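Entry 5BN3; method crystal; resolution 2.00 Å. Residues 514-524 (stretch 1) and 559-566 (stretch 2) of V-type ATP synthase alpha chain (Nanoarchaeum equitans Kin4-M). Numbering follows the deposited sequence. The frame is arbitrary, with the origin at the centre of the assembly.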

# COMPACT_ATOMS: atom_id res chain seq x y z
N HIS A 514 -25.72 35.67 -17.31
CA HIS A 514 -25.21 36.82 -16.57
C HIS A 514 -26.29 37.87 -16.36
O HIS A 514 -26.38 38.47 -15.29
CB HIS A 514 -24.02 37.45 -17.31
CG HIS A 514 -23.57 38.75 -16.73
ND1 HIS A 514 -23.07 38.86 -15.45
CD2 HIS A 514 -23.54 39.99 -17.26
CE1 HIS A 514 -22.75 40.12 -15.21
NE2 HIS A 514 -23.02 40.83 -16.30
N LYS A 515 -27.12 38.07 -17.38
CA LYS A 515 -28.21 39.04 -17.31
C LYS A 515 -29.26 38.61 -16.30
O LYS A 515 -29.81 39.44 -15.57
CB LYS A 515 -28.84 39.23 -18.70
CG LYS A 515 -29.89 40.33 -18.77
CD LYS A 515 -30.49 40.44 -20.17
CE LYS A 515 -29.50 41.03 -21.17
NZ LYS A 515 -29.31 42.50 -21.00
N TYR A 516 -29.54 37.31 -16.26
CA TYR A 516 -30.46 36.76 -15.27
C TYR A 516 -29.89 36.94 -13.87
O TYR A 516 -30.61 37.27 -12.93
CB TYR A 516 -30.71 35.28 -15.55
CG TYR A 516 -31.62 34.60 -14.54
CD1 TYR A 516 -32.99 34.78 -14.59
CD2 TYR A 516 -31.10 33.77 -13.56
CE1 TYR A 516 -33.83 34.16 -13.68
CE2 TYR A 516 -31.93 33.14 -12.64
CZ TYR A 516 -33.29 33.34 -12.71
OH TYR A 516 -34.13 32.73 -11.80
N TYR A 517 -28.58 36.75 -13.75
CA TYR A 517 -27.88 36.82 -12.47
C TYR A 517 -27.95 38.20 -11.84
O TYR A 517 -28.28 38.33 -10.66
CB TYR A 517 -26.41 36.41 -12.66
CG TYR A 517 -25.60 36.35 -11.39
CD1 TYR A 517 -26.10 35.77 -10.24
CD2 TYR A 517 -24.31 36.86 -11.35
CE1 TYR A 517 -25.35 35.71 -9.08
CE2 TYR A 517 -23.55 36.81 -10.20
CZ TYR A 517 -24.08 36.23 -9.06
OH TYR A 517 -23.34 36.17 -7.91
N VAL A 518 -27.63 39.23 -12.62
CA VAL A 518 -27.63 40.60 -12.11
C VAL A 518 -29.03 41.06 -11.70
O VAL A 518 -29.18 41.88 -10.79
CB VAL A 518 -27.01 41.60 -13.12
CG1 VAL A 518 -25.58 41.22 -13.46
CG2 VAL A 518 -27.84 41.66 -14.39
N THR A 519 -30.04 40.52 -12.36
CA THR A 519 -31.43 40.83 -12.05
C THR A 519 -31.86 40.20 -10.73
O THR A 519 -32.42 40.87 -9.86
CB THR A 519 -32.38 40.37 -13.17
OG1 THR A 519 -32.05 41.05 -14.38
CG2 THR A 519 -33.82 40.66 -12.80
N VAL A 520 -31.61 38.90 -10.59
CA VAL A 520 -31.97 38.15 -9.39
C VAL A 520 -31.31 38.74 -8.13
O VAL A 520 -31.94 38.85 -7.09
CB VAL A 520 -31.61 36.66 -9.53
CG1 VAL A 520 -31.84 35.92 -8.23
CG2 VAL A 520 -32.43 36.03 -10.64
N LYS A 521 -30.04 39.12 -8.26
CA LYS A 521 -29.31 39.73 -7.15
C LYS A 521 -29.95 41.04 -6.71
O LYS A 521 -30.09 41.30 -5.51
CB LYS A 521 -27.86 39.95 -7.55
N GLN A 522 -30.33 41.87 -7.67
CA GLN A 522 -30.97 43.15 -7.39
C GLN A 522 -32.31 42.95 -6.68
O GLN A 522 -32.76 43.82 -5.92
CB GLN A 522 -31.17 43.93 -8.68
N LEU A 523 -32.95 41.82 -6.94
CA LEU A 523 -34.29 41.54 -6.42
C LEU A 523 -34.28 40.88 -5.04
O LEU A 523 -35.32 40.71 -4.42
CB LEU A 523 -35.09 40.70 -7.42
CG LEU A 523 -35.96 41.44 -8.45
CD1 LEU A 523 -35.17 42.51 -9.19
CD2 LEU A 523 -36.57 40.46 -9.44
N LEU A 524 -33.09 40.50 -4.58
CA LEU A 524 -32.94 39.96 -3.23
C LEU A 524 -33.14 41.08 -2.20
O LEU A 524 -32.21 41.83 -1.91
CB LEU A 524 -31.58 39.32 -3.06
N ILE A 559 -36.83 35.63 -23.37
CA ILE A 559 -36.34 35.59 -21.99
C ILE A 559 -35.94 36.99 -21.50
O ILE A 559 -36.21 37.34 -20.35
CB ILE A 559 -35.17 34.59 -21.84
CG1 ILE A 559 -35.67 33.16 -22.02
CG2 ILE A 559 -34.50 34.72 -20.48
CD1 ILE A 559 -34.58 32.12 -22.11
N GLU A 560 -35.31 37.77 -22.37
CA GLU A 560 -34.87 39.12 -22.02
C GLU A 560 -36.02 40.03 -21.57
O GLU A 560 -35.86 40.82 -20.64
CB GLU A 560 -34.10 39.76 -23.19
CG GLU A 560 -32.70 39.20 -23.40
CD GLU A 560 -32.04 39.74 -24.66
OE1 GLU A 560 -32.77 40.06 -25.62
OE2 GLU A 560 -30.79 39.84 -24.70
N GLN A 561 -37.17 39.93 -22.23
CA GLN A 561 -38.34 40.71 -21.83
C GLN A 561 -38.87 40.18 -20.51
O GLN A 561 -39.15 40.95 -19.60
CB GLN A 561 -39.45 40.64 -22.88
CG GLN A 561 -39.00 40.49 -24.32
CD GLN A 561 -37.94 41.49 -24.73
OE1 GLN A 561 -37.97 42.66 -24.33
NE2 GLN A 561 -36.98 41.04 -25.53
N GLU A 562 -38.99 38.86 -20.43
CA GLU A 562 -39.51 38.19 -19.24
C GLU A 562 -38.69 38.55 -17.99
O GLU A 562 -39.19 38.48 -16.87
CB GLU A 562 -39.52 36.68 -19.45
CG GLU A 562 -40.58 35.94 -18.65
CD GLU A 562 -40.80 34.53 -19.15
OE1 GLU A 562 -40.34 34.22 -20.28
OE2 GLU A 562 -41.43 33.72 -18.43
N ILE A 563 -37.44 38.94 -18.21
CA ILE A 563 -36.65 39.55 -17.15
C ILE A 563 -37.10 41.01 -17.02
O ILE A 563 -36.33 41.95 -17.21
CB ILE A 563 -35.13 39.43 -17.44
CG1 ILE A 563 -34.75 37.97 -17.67
CG2 ILE A 563 -34.31 39.95 -16.28
CD1 ILE A 563 -33.28 37.75 -17.95
N LEU A 564 -38.38 41.18 -16.71
CA LEU A 564 -38.96 42.48 -16.42
C LEU A 564 -39.10 42.60 -14.92
O LEU A 564 -40.09 42.14 -14.35
CB LEU A 564 -40.30 42.64 -17.10
N SER A 565 -38.11 43.20 -14.28
CA SER A 565 -38.10 43.36 -12.84
C SER A 565 -38.92 44.56 -12.41
O SER A 565 -38.94 44.93 -11.23
CB SER A 565 -36.66 43.49 -12.33
OG SER A 565 -35.89 44.33 -13.17
N LEU A 566 -39.61 45.17 -13.37
CA LEU A 566 -40.46 46.32 -13.11
C LEU A 566 -41.71 45.93 -12.33
O LEU A 566 -41.65 45.69 -11.12
CB LEU A 566 -40.86 46.98 -14.42

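What does the helical part of stretch 2 bring to the contact? Its contribution is Glu560, whose CA-to-CB bond runs sideways to the other helix while the end of the side chain comes nearer. Lys515 points toward stretch 2, and Lys515 CE lies 3.9 Å from Glu560 OE2. The charges are complementary, but no salt bridge forms: Lys515 NZ lies 4.8 Å from Glu560 OE2. Long, flexible side chains suit this solvent-accessible pair, in which the methylenes of Lys515 can still cover part of the neighbouring surface.

Why is Ile563 the centre of the contact? It is the first residue to leave helical phi/psi, although Ile563 N still forms a hydrogen bond to Ile559 O (2.9 Å), and it has the largest area covered, 87 Å². The CA-to-CB bond of Ile563 points toward stretch 1, and chi1 is m and chi2 t. Ile563 is apolar and branched: Ile563 CD1 sits 4.0 Å from Tyr516 CA and 4.3 Å from Tyr516 CB, at the edge of the buried tyrosine ring, and 4.3 Å from Lys515 CG, while Ile563 CG2 lies 3.2 Å from Thr519 OG1.

How does a polar threonine tolerate that methyl? Its hydroxyl is turned back to its own helix, where Thr519 OG1 donates to Lys515 O at 3.0 Å. The m rotamer that permits this bond leaves Thr519 CG2 free to meet Ser565 CB at 4.0 Å.

How does the chain finish the contact beyond Ile563? Leu564 points away, and Ser565 turns toward stretch 1 again. Ser565 CB lies 3.6 Å from Leu523 CD1. Ser565 meets both Leu523 and Thr519 through its CB; the residues lie one helical turn apart on stretch 1. No hydrogen bond crosses between the stretches; Ile563 has the largest share of the 309 Å² buried in total.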